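Oligopeptide ABC transporter, periplasmic oligopeptide-binding protein, putative (Thermotoga maritima MSB8, PDB 5IPW) probably binds oligopeptides in the periplasm and delivers them to an ABC transporter for uptake. Local coordinates at residues E54-F59 with A263-G268; L271-Y276 with Q628-Q633; L365-N370 with K403-Y408; I369-I374 with P385-L390. All coordinates share one frame; numbering follows the deposited sequence.

How the contacts relate
Along the chain, contact 1 closes before contact 2 opens, while contacts 3 and 4 lie between the two halves of contact 2, because its second segment is the C-terminal tail. The first two touch, with centres 9 Å apart: Tyr273 of contact 2 reaches between the two segments of contact 1. The last two also touch, their centres 7 Å apart, and share Ile369 and Asn370, which lie between helix 359-367 and helix 371-379; Arg371 links them. Between the two groups the centres stand 40 to 47 Å apart. The pairs therefore occupy distant regions of the protein, consistent with the separate lobes of a periplasmic binding protein, the chain's end returning to the region of contacts 1 and 2.

Contact 1 (E54-F59 with A263-G268); sequences EKVGQF and AVDIEG
Val56 carries nearly all of the packing here, its two methyls set against three consecutive residues, Asp265, Ile266 and Glu267. The apolar part is made by CG2, which lies 4.0 Å from CG1 of Ile266, and by the CG methylene of Glu267, 3.9 Å from Val56 CG1 and about as far from CG2. The Glu267 side chain crosses that of Val56 at about a right angle, bent at chi2 (-73°). The polar neighbour is Asp265: its OD2 comes to 3.4 Å from Val56 CG1, a van der Waals touch, while the same oxygen is hydrogen-bonded to Tyr273 OH and Asn269 ND2. Backbone bonding shapes the second segment, where Gly268 N donates to Asp265 O at 3.0 Å and closes a type I beta turn that presents Ile266 and Glu267 at its two corners. An alanine in place of Val56 would probably leave a gap beside Ile266 CG1 and the Glu267 methylene, letting the turn and the loop move more independently. Residues 54-59 run in the loop from strand 48-51 to strand 62-67; strand 263-265 is an edge of a three-stranded sheet and bonds, through Val264, to Leu48 and Val50 on strand 48-51.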
# COMPACT_ATOMS: atom_id res chain seq x y z
N GLU A 54 -4.77 -14.04 -17.30
CA GLU A 54 -5.37 -15.34 -17.51
C GLU A 54 -5.39 -15.72 -18.97
O GLU A 54 -4.97 -16.81 -19.35
CB GLU A 54 -6.80 -15.31 -16.96
CG GLU A 54 -7.45 -16.66 -16.76
CD GLU A 54 -8.90 -16.52 -16.34
OE1 GLU A 54 -9.73 -17.37 -16.76
OE2 GLU A 54 -9.22 -15.55 -15.62
N LYS A 55 -5.92 -14.83 -19.80
CA LYS A 55 -5.97 -15.07 -21.22
C LYS A 55 -6.27 -13.80 -21.97
O LYS A 55 -6.66 -12.80 -21.38
CB LYS A 55 -7.02 -16.13 -21.54
CG LYS A 55 -8.43 -15.75 -21.12
CD LYS A 55 -9.38 -16.94 -21.24
CE LYS A 55 -9.79 -17.17 -22.68
NZ LYS A 55 -10.74 -18.30 -22.80
N VAL A 56 -6.11 -13.86 -23.28
CA VAL A 56 -6.41 -12.73 -24.13
C VAL A 56 -7.91 -12.47 -24.06
O VAL A 56 -8.70 -13.39 -24.20
CB VAL A 56 -5.94 -12.97 -25.58
CG1 VAL A 56 -6.36 -11.84 -26.51
CG2 VAL A 56 -4.42 -13.12 -25.62
N GLY A 57 -8.28 -11.22 -23.84
CA GLY A 57 -9.67 -10.86 -23.57
C GLY A 57 -10.50 -10.49 -24.78
O GLY A 57 -9.99 -10.45 -25.90
N GLN A 58 -11.78 -10.22 -24.55
CA GLN A 58 -12.73 -9.82 -25.58
C GLN A 58 -13.27 -8.45 -25.23
O GLN A 58 -13.42 -8.11 -24.05
CB GLN A 58 -13.89 -10.80 -25.66
CG GLN A 58 -13.49 -12.18 -26.12
CD GLN A 58 -14.63 -13.18 -26.00
OE1 GLN A 58 -15.04 -13.54 -24.90
NE2 GLN A 58 -15.13 -13.65 -27.14
N PHE A 59 -13.57 -7.67 -26.26
CA PHE A 59 -14.04 -6.31 -26.09
C PHE A 59 -15.53 -6.29 -25.76
O PHE A 59 -16.31 -7.06 -26.33
CB PHE A 59 -13.84 -5.50 -27.37
CG PHE A 59 -12.43 -5.05 -27.58
CD1 PHE A 59 -11.82 -4.20 -26.67
CD2 PHE A 59 -11.73 -5.42 -28.73
CE1 PHE A 59 -10.53 -3.77 -26.87
CE2 PHE A 59 -10.44 -4.99 -28.94
CZ PHE A 59 -9.84 -4.15 -28.01
N ALA A 263 -2.11 1.61 -24.13
CA ALA A 263 -1.58 0.27 -23.92
C ALA A 263 -2.40 -0.72 -24.71
O ALA A 263 -3.58 -0.50 -24.96
CB ALA A 263 -1.63 -0.10 -22.45
N VAL A 264 -1.76 -1.81 -25.11
CA VAL A 264 -2.42 -2.89 -25.82
C VAL A 264 -2.09 -4.25 -25.21
O VAL A 264 -1.22 -4.37 -24.34
CB VAL A 264 -2.03 -2.92 -27.31
CG1 VAL A 264 -2.34 -1.59 -27.98
CG2 VAL A 264 -0.55 -3.26 -27.49
N ASP A 265 -2.84 -5.23 -25.66
CA ASP A 265 -2.61 -6.66 -25.48
C ASP A 265 -1.37 -7.18 -26.15
O ASP A 265 -0.84 -6.55 -27.05
CB ASP A 265 -3.72 -7.41 -26.24
CG ASP A 265 -4.74 -7.93 -25.37
OD1 ASP A 265 -4.65 -7.66 -24.16
OD2 ASP A 265 -5.64 -8.60 -25.89
N ILE A 266 -1.00 -8.40 -25.79
CA ILE A 266 -0.07 -9.16 -26.60
C ILE A 266 -0.59 -9.42 -28.02
O ILE A 266 0.20 -9.60 -28.93
CB ILE A 266 0.38 -10.48 -25.92
CG1 ILE A 266 -0.80 -11.40 -25.60
CG2 ILE A 266 1.14 -10.18 -24.63
CD1 ILE A 266 -0.41 -12.72 -24.97
N GLU A 267 -1.90 -9.46 -28.22
CA GLU A 267 -2.47 -9.55 -29.58
C GLU A 267 -2.75 -8.20 -30.25
O GLU A 267 -3.37 -8.15 -31.30
CB GLU A 267 -3.77 -10.38 -29.57
CG GLU A 267 -3.58 -11.86 -29.29
CD GLU A 267 -2.97 -12.62 -30.46
OE1 GLU A 267 -3.65 -12.74 -31.50
OE2 GLU A 267 -1.82 -13.10 -30.34
N GLY A 268 -2.31 -7.11 -29.64
CA GLY A 268 -2.55 -5.77 -30.21
C GLY A 268 -3.93 -5.15 -30.01
O GLY A 268 -4.24 -4.13 -30.63

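Contact 2 (L271-Y276 with Q628-Q633); sequences LPYIDY and QFFIEQ
Phe629 O receives a hydrogen bond from water 1 at 2.6 Å, and that water accepts one from Ile274 N at 3.0 Å, so a single molecule ties the two backbones together. Two carbons also lie close to the carbonyl: Tyr273 CD2 is 3.3 Å from Phe629 O, with the oxygen near the ring plane at its edge, and Ile274 CD1 is 3.6 Å from it. Gln628 O meets the same ring edge at CE2 and is bonded to Asn607 ND2. One face of the Tyr273 ring is covered by its own neighbour Leu271, whose CD2 sits over the centre. The Phe630 ring turns its edge to a face of Tyr273, centroids 5.6 Å apart and planes at 64°; the two CB atoms beneath the rings meet at 3.5 Å. Tyr273 CG is anti to the carbonyl carbon (chi1 -70°), which puts it near Phe630 CB. The Tyr273 hydroxyl bonds to Gly57 N as well as to Asp265. Ile274 extends the apolar patch, its CD1 4.0 Å from Phe629 CB and its CG1 beside Ile631 CD1. Strand 630-631 pairs antiparallel with strand 605-606. A C-terminal tail brought back against a region built largely from the first half of the chain is consistent with the topology of OppA-type binding proteins, in which the chain's end returns to the lobe where it began.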
# COMPACT_ATOMS: atom_id res chain seq x y z
N LEU A 271 -6.45 -1.51 -25.09
CA LEU A 271 -7.16 -1.62 -23.84
C LEU A 271 -7.91 -0.32 -23.53
O LEU A 271 -7.67 0.70 -24.18
CB LEU A 271 -6.16 -1.98 -22.72
CG LEU A 271 -5.46 -3.32 -22.92
CD1 LEU A 271 -4.31 -3.47 -21.94
CD2 LEU A 271 -6.44 -4.48 -22.76
N PRO A 272 -8.84 -0.36 -22.56
CA PRO A 272 -9.30 -1.53 -21.81
C PRO A 272 -10.15 -2.46 -22.64
O PRO A 272 -10.57 -2.09 -23.72
CB PRO A 272 -10.13 -0.93 -20.67
CG PRO A 272 -10.57 0.39 -21.19
CD PRO A 272 -9.46 0.89 -22.07
N TYR A 273 -10.41 -3.66 -22.15
CA TYR A 273 -11.35 -4.54 -22.82
C TYR A 273 -12.78 -4.05 -22.61
O TYR A 273 -13.60 -4.04 -23.52
CB TYR A 273 -11.24 -5.94 -22.24
CG TYR A 273 -9.97 -6.69 -22.57
CD1 TYR A 273 -9.63 -6.97 -23.88
CD2 TYR A 273 -9.15 -7.17 -21.57
CE1 TYR A 273 -8.48 -7.69 -24.18
CE2 TYR A 273 -8.02 -7.89 -21.86
CZ TYR A 273 -7.69 -8.14 -23.17
OH TYR A 273 -6.57 -8.88 -23.43
N ILE A 274 -13.05 -3.62 -21.38
CA ILE A 274 -14.38 -3.23 -20.95
C ILE A 274 -14.73 -1.82 -21.43
O ILE A 274 -13.93 -0.89 -21.31
CB ILE A 274 -14.47 -3.35 -19.41
CG1 ILE A 274 -14.23 -4.81 -19.01
CG2 ILE A 274 -15.82 -2.85 -18.91
CD1 ILE A 274 -13.98 -5.01 -17.54
N ASP A 275 -15.93 -1.67 -22.00
CA ASP A 275 -16.37 -0.41 -22.60
C ASP A 275 -16.77 0.62 -21.54
O ASP A 275 -16.43 1.80 -21.64
CB ASP A 275 -17.55 -0.65 -23.54
CG ASP A 275 -17.14 -1.28 -24.87
OD1 ASP A 275 -15.95 -1.20 -25.26
OD2 ASP A 275 -18.03 -1.83 -25.56
N TYR A 276 -17.53 0.16 -20.55
CA TYR A 276 -18.06 1.04 -19.51
C TYR A 276 -17.95 0.38 -18.15
O TYR A 276 -18.08 -0.84 -18.04
CB TYR A 276 -19.53 1.34 -19.76
CG TYR A 276 -19.80 2.08 -21.04
CD1 TYR A 276 -19.78 3.46 -21.07
CD2 TYR A 276 -20.11 1.40 -22.19
CE1 TYR A 276 -20.04 4.15 -22.24
CE2 TYR A 276 -20.37 2.07 -23.37
CZ TYR A 276 -20.33 3.45 -23.39
OH TYR A 276 -20.58 4.12 -24.57
N GLN A 628 -6.88 -4.69 -17.93
CA GLN A 628 -6.96 -5.93 -18.72
C GLN A 628 -7.99 -6.94 -18.20
O GLN A 628 -8.00 -8.09 -18.64
CB GLN A 628 -5.57 -6.61 -18.89
CG GLN A 628 -4.80 -6.93 -17.62
CD GLN A 628 -5.26 -8.18 -16.92
OE1 GLN A 628 -5.22 -9.27 -17.48
NE2 GLN A 628 -5.69 -8.04 -15.67
N PHE A 629 -8.85 -6.52 -17.28
CA PHE A 629 -10.02 -7.32 -16.92
C PHE A 629 -10.93 -7.35 -18.12
O PHE A 629 -10.96 -6.40 -18.89
CB PHE A 629 -10.81 -6.70 -15.77
CG PHE A 629 -10.10 -6.70 -14.44
CD1 PHE A 629 -8.94 -7.42 -14.22
CD2 PHE A 629 -10.66 -6.01 -13.38
CE1 PHE A 629 -8.32 -7.42 -12.98
CE2 PHE A 629 -10.06 -6.01 -12.13
CZ PHE A 629 -8.88 -6.70 -11.93
N PHE A 630 -11.67 -8.44 -18.29
CA PHE A 630 -12.70 -8.49 -19.31
C PHE A 630 -13.92 -9.32 -18.93
O PHE A 630 -13.87 -10.12 -18.01
CB PHE A 630 -12.13 -8.97 -20.65
CG PHE A 630 -11.91 -10.47 -20.74
CD1 PHE A 630 -10.78 -11.05 -20.18
CD2 PHE A 630 -12.79 -11.28 -21.44
CE1 PHE A 630 -10.55 -12.41 -20.30
CE2 PHE A 630 -12.56 -12.64 -21.56
CZ PHE A 630 -11.44 -13.21 -20.98
N ILE A 631 -14.99 -9.10 -19.69
CA ILE A 631 -16.24 -9.83 -19.56
C ILE A 631 -16.39 -10.73 -20.78
O ILE A 631 -16.33 -10.26 -21.92
CB ILE A 631 -17.45 -8.86 -19.49
CG1 ILE A 631 -17.35 -7.98 -18.26
CG2 ILE A 631 -18.77 -9.62 -19.46
CD1 ILE A 631 -18.07 -6.66 -18.41
N GLU A 632 -16.64 -12.01 -20.55
CA GLU A 632 -16.82 -12.95 -21.66
C GLU A 632 -17.95 -12.50 -22.57
O GLU A 632 -18.97 -12.02 -22.10
CB GLU A 632 -17.10 -14.35 -21.12
CG GLU A 632 -15.90 -14.97 -20.44
CD GLU A 632 -16.18 -16.30 -19.79
OE1 GLU A 632 -17.36 -16.66 -19.59
OE2 GLU A 632 -15.19 -17.00 -19.44
N GLN A 633 -17.75 -12.63 -23.87
CA GLN A 633 -18.76 -12.30 -24.87
C GLN A 633 -19.18 -13.58 -25.58
O GLN A 633 -20.37 -13.80 -25.79
CB GLN A 633 -18.24 -11.29 -25.89
CG GLN A 633 -17.61 -10.03 -25.30
CD GLN A 633 -18.62 -9.11 -24.61
OE1 GLN A 633 -19.55 -8.62 -25.24
NE2 GLN A 633 -18.42 -8.86 -23.31
O HOH W 1 -10.98 -3.84 -19.18

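Contact 3 (L365-N370 with K403-Y408)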
# COMPACT_ATOMS: atom_id res chain seq x y z
N LEU A 365 8.14 -16.39 25.50
CA LEU A 365 6.80 -15.80 25.48
C LEU A 365 6.02 -16.17 24.22
O LEU A 365 4.82 -16.40 24.30
CB LEU A 365 6.85 -14.28 25.65
CG LEU A 365 6.95 -13.65 27.04
CD1 LEU A 365 6.82 -12.14 26.93
CD2 LEU A 365 5.90 -14.18 28.01
N SER A 366 6.70 -16.21 23.07
CA SER A 366 6.04 -16.60 21.80
C SER A 366 5.72 -18.09 21.75
O SER A 366 4.60 -18.48 21.40
CB SER A 366 6.86 -16.17 20.56
OG SER A 366 8.27 -16.34 20.70
N LEU A 367 6.69 -18.93 22.13
CA LEU A 367 6.51 -20.39 22.11
C LEU A 367 5.34 -20.86 22.96
O LEU A 367 4.72 -21.88 22.66
CB LEU A 367 7.79 -21.09 22.55
CG LEU A 367 8.98 -20.91 21.59
CD1 LEU A 367 10.26 -21.31 22.28
CD2 LEU A 367 8.76 -21.70 20.31
N ALA A 368 5.01 -20.09 24.00
CA ALA A 368 3.86 -20.39 24.84
C ALA A 368 2.52 -20.05 24.20
O ALA A 368 1.47 -20.35 24.77
CB ALA A 368 4.00 -19.67 26.17
N ILE A 369 2.55 -19.42 23.02
CA ILE A 369 1.31 -19.00 22.37
C ILE A 369 0.80 -20.08 21.42
O ILE A 369 1.53 -20.57 20.55
CB ILE A 369 1.48 -17.68 21.60
CG1 ILE A 369 2.14 -16.63 22.51
CG2 ILE A 369 0.12 -17.19 21.11
CD1 ILE A 369 2.23 -15.23 21.92
N ASN A 370 -0.47 -20.44 21.60
CA ASN A 370 -1.19 -21.33 20.71
C ASN A 370 -1.90 -20.50 19.62
O ASN A 370 -3.08 -20.18 19.75
CB ASN A 370 -2.20 -22.15 21.52
CG ASN A 370 -2.72 -23.40 20.80
OD1 ASN A 370 -3.74 -23.95 21.20
ND2 ASN A 370 -2.02 -23.86 19.76
N LYS A 403 8.50 -17.82 10.77
CA LYS A 403 8.40 -18.95 11.70
C LYS A 403 9.07 -18.71 13.04
O LYS A 403 8.60 -19.23 14.06
CB LYS A 403 8.92 -20.25 11.06
CG LYS A 403 7.88 -20.98 10.21
CD LYS A 403 6.45 -20.82 10.75
CE LYS A 403 5.39 -21.17 9.71
NZ LYS A 403 4.10 -20.51 10.05
N ALA A 404 10.17 -17.96 13.06
CA ALA A 404 10.69 -17.39 14.30
C ALA A 404 10.66 -18.44 15.41
O ALA A 404 11.33 -19.47 15.31
CB ALA A 404 9.86 -16.17 14.68
N TYR A 405 9.89 -18.16 16.46
CA TYR A 405 9.52 -19.14 17.45
C TYR A 405 8.00 -19.15 17.44
O TYR A 405 7.34 -18.80 18.42
CB TYR A 405 10.08 -18.74 18.80
CG TYR A 405 11.57 -18.92 18.91
CD1 TYR A 405 12.44 -18.09 18.20
CD2 TYR A 405 12.12 -19.91 19.71
CE1 TYR A 405 13.81 -18.25 18.30
CE2 TYR A 405 13.48 -20.08 19.83
CZ TYR A 405 14.33 -19.25 19.12
OH TYR A 405 15.70 -19.42 19.22
N ALA A 406 7.47 -19.54 16.28
CA ALA A 406 6.04 -19.52 16.03
C ALA A 406 5.31 -20.76 16.54
O ALA A 406 4.08 -20.77 16.60
CB ALA A 406 5.76 -19.33 14.54
N GLU A 407 6.05 -21.81 16.92
CA GLU A 407 5.44 -23.08 17.35
C GLU A 407 4.71 -22.92 18.68
O GLU A 407 5.06 -22.07 19.50
CB GLU A 407 6.47 -24.21 17.52
CG GLU A 407 7.50 -24.30 16.42
CD GLU A 407 8.71 -23.44 16.70
OE1 GLU A 407 9.54 -23.84 17.54
OE2 GLU A 407 8.82 -22.35 16.10
N TYR A 408 3.70 -23.75 18.89
CA TYR A 408 3.02 -23.86 20.18
C TYR A 408 3.74 -24.91 21.02
O TYR A 408 3.28 -26.04 21.14
CB TYR A 408 1.55 -24.22 19.99
CG TYR A 408 0.82 -24.50 21.28
CD1 TYR A 408 0.81 -23.57 22.32
CD2 TYR A 408 0.13 -25.70 21.47
CE1 TYR A 408 0.14 -23.82 23.50
CE2 TYR A 408 -0.54 -25.96 22.65
CZ TYR A 408 -0.54 -25.02 23.67
OH TYR A 408 -1.21 -25.28 24.84
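The backbones run close at Leu367 and Glu407, with CA-H...O contacts between the segments: Leu367 CA lies 3.4 Å from Glu407 O, while Tyr408 CA approaches Leu367 O in the same manner. The main side-chain pair is Asn370 and Tyr408. The amide of Asn370 is stacked on one face of the ring, the planes 23° apart and CG 3.6 Å above the ring centre. Its CB also lies over that face, 3.6 Å from the ring centroid in a CH-pi contact, and ND2 covers the side of the ring at CG and CD2. With CG anti to the backbone N, chi1 (-163°) puts CG over the ring, and chi2 sets the turn of the amide plane. Two backbone oxygens of the 365-370 segment meet the same ring at its edge, Ile369 O at 3.6 Å from Tyr408 CD1 and Ala368 O near CE1. An alanine at Asn370 would keep the CB contact but is likely to leave much of this ring face without its flat cover, with Tyr408 freer to turn. Farther along, Leu367 CD1 comes in at the edge of the Tyr405 ring, 3.5 Å from CD2, and its CD2 methyl is about equally distant from Tyr405 CB and Glu407 OE1. Ser366 CB rests against Tyr405 O, while its OG is bonded to Gln363 O. This is a loop packed over the junction between two successive helices: helix 359-367 is ending, and Asn370 occupies the N-cap position of helix 371-379.

Contact 4 (I369-I374 with P385-L390); sequences INREEI and PRQASL
Arg371 lies against Pro385 with the base of its side chain and against Gln387 with its tip, so that one long residue spans the contact. At the base, Arg371 CB meets Pro385 CB at 3.7 Å; the proline ring continues onto the helix, its CG 3.9 Å from Glu372 CA. At the tip the side chains of Arg371 and Gln387 cross obliquely, the guanidinium and amide planes 43° apart. NH2 lies against the aliphatic part of Gln387, with CB and CG its nearest atoms there; Gln387 NE2, 3.5 Å from Arg371 NH2, is also a donor, so the two are not hydrogen-bonded to each other. The bend at Arg371 chi2 (101°) swings CD off the line of the chain, and beyond it Ile369 CB lies 4.0 Å over one face of the guanidinium, toward the rim. Arg371 NH2 donates to Gly590 O and NH1 to Tyr405 O, backbone carbonyls that would hold the buried charge in place. The CB of Arg386 points away from residues 369-374; its NH2 donates to Leu390 O at 2.9 Å, from above the carbonyl plane, and its NE forms a salt bridge with Glu402. The first turn of helix 371-379 thus faces the loop that follows this same helix and leads to helix 399-403, while Ile369 and Arg371 pack on Ile589 of strand 589-591, at the border of a five-stranded sheet.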
# COMPACT_ATOMS: atom_id res chain seq x y z
N ILE A 369 2.55 -19.42 23.02
CA ILE A 369 1.31 -19.00 22.37
C ILE A 369 0.80 -20.08 21.42
O ILE A 369 1.53 -20.57 20.55
CB ILE A 369 1.48 -17.68 21.60
CG1 ILE A 369 2.14 -16.63 22.51
CG2 ILE A 369 0.12 -17.19 21.11
CD1 ILE A 369 2.23 -15.23 21.92
N ASN A 370 -0.47 -20.44 21.60
CA ASN A 370 -1.19 -21.33 20.71
C ASN A 370 -1.90 -20.50 19.62
O ASN A 370 -3.08 -20.18 19.75
CB ASN A 370 -2.20 -22.15 21.52
CG ASN A 370 -2.72 -23.40 20.80
OD1 ASN A 370 -3.74 -23.95 21.20
ND2 ASN A 370 -2.02 -23.86 19.76
N ARG A 371 -1.16 -20.15 18.57
CA ARG A 371 -1.72 -19.31 17.50
C ARG A 371 -2.87 -20.00 16.79
O ARG A 371 -3.93 -19.40 16.58
CB ARG A 371 -0.65 -18.95 16.46
CG ARG A 371 0.24 -17.77 16.83
CD ARG A 371 1.58 -18.20 17.35
NE ARG A 371 2.44 -17.05 17.60
CZ ARG A 371 3.68 -17.12 18.09
NH1 ARG A 371 4.24 -18.29 18.39
NH2 ARG A 371 4.36 -16.00 18.29
N GLU A 372 -2.65 -21.26 16.42
CA GLU A 372 -3.66 -22.12 15.81
C GLU A 372 -5.00 -22.00 16.54
O GLU A 372 -6.04 -21.85 15.91
CB GLU A 372 -3.19 -23.58 15.83
CG GLU A 372 -4.19 -24.58 15.25
CD GLU A 372 -4.02 -25.97 15.83
OE1 GLU A 372 -4.74 -26.30 16.80
OE2 GLU A 372 -3.16 -26.73 15.33
N GLU A 373 -4.96 -22.06 17.87
CA GLU A 373 -6.17 -21.97 18.68
C GLU A 373 -6.84 -20.61 18.52
O GLU A 373 -8.03 -20.54 18.17
CB GLU A 373 -5.82 -22.27 20.15
CG GLU A 373 -6.88 -21.98 21.21
CD GLU A 373 -8.08 -22.92 21.17
OE1 GLU A 373 -8.42 -23.44 20.09
OE2 GLU A 373 -8.68 -23.13 22.24
N ILE A 374 -6.08 -19.54 18.74
CA ILE A 374 -6.58 -18.16 18.58
C ILE A 374 -7.28 -17.99 17.23
O ILE A 374 -8.37 -17.41 17.14
CB ILE A 374 -5.44 -17.11 18.69
CG1 ILE A 374 -4.87 -17.09 20.12
CG2 ILE A 374 -5.93 -15.71 18.32
CD1 ILE A 374 -3.44 -16.60 20.20
N PRO A 385 -1.89 -18.60 11.27
CA PRO A 385 -0.99 -18.60 12.43
C PRO A 385 0.47 -18.35 12.03
O PRO A 385 1.05 -19.13 11.29
CB PRO A 385 -1.17 -20.02 13.00
CG PRO A 385 -2.52 -20.45 12.53
CD PRO A 385 -2.63 -19.87 11.16
N ARG A 386 1.04 -17.25 12.52
CA ARG A 386 2.39 -16.81 12.19
C ARG A 386 2.84 -15.76 13.21
O ARG A 386 2.05 -15.30 14.04
CB ARG A 386 2.46 -16.23 10.76
CG ARG A 386 1.64 -14.97 10.52
CD ARG A 386 1.29 -14.71 9.05
NE ARG A 386 2.47 -14.58 8.20
CZ ARG A 386 3.24 -13.50 8.13
NH1 ARG A 386 2.99 -12.42 8.86
NH2 ARG A 386 4.30 -13.50 7.32
N GLN A 387 4.12 -15.41 13.16
CA GLN A 387 4.64 -14.34 13.99
C GLN A 387 5.96 -13.86 13.45
O GLN A 387 6.88 -14.67 13.30
CB GLN A 387 4.87 -14.81 15.42
CG GLN A 387 5.68 -13.82 16.29
CD GLN A 387 7.17 -14.13 16.38
OE1 GLN A 387 7.99 -13.46 15.75
NE2 GLN A 387 7.52 -15.15 17.16
N ALA A 388 6.11 -12.56 13.19
CA ALA A 388 5.03 -11.56 13.12
C ALA A 388 5.67 -10.48 12.30
O ALA A 388 6.23 -9.53 12.84
CB ALA A 388 4.66 -11.03 14.47
N SER A 389 5.59 -10.66 10.99
CA SER A 389 6.57 -10.10 10.08
C SER A 389 5.98 -9.94 8.68
O SER A 389 4.78 -10.10 8.49
CB SER A 389 7.80 -11.01 10.05
OG SER A 389 7.47 -12.35 9.70
N LEU A 390 6.84 -9.63 7.72
CA LEU A 390 6.40 -9.36 6.35
C LEU A 390 5.63 -10.55 5.81
O LEU A 390 6.08 -11.69 5.89
CB LEU A 390 7.60 -9.00 5.46
CG LEU A 390 8.45 -7.82 5.96
CD1 LEU A 390 9.61 -7.49 5.03
CD2 LEU A 390 7.61 -6.57 6.19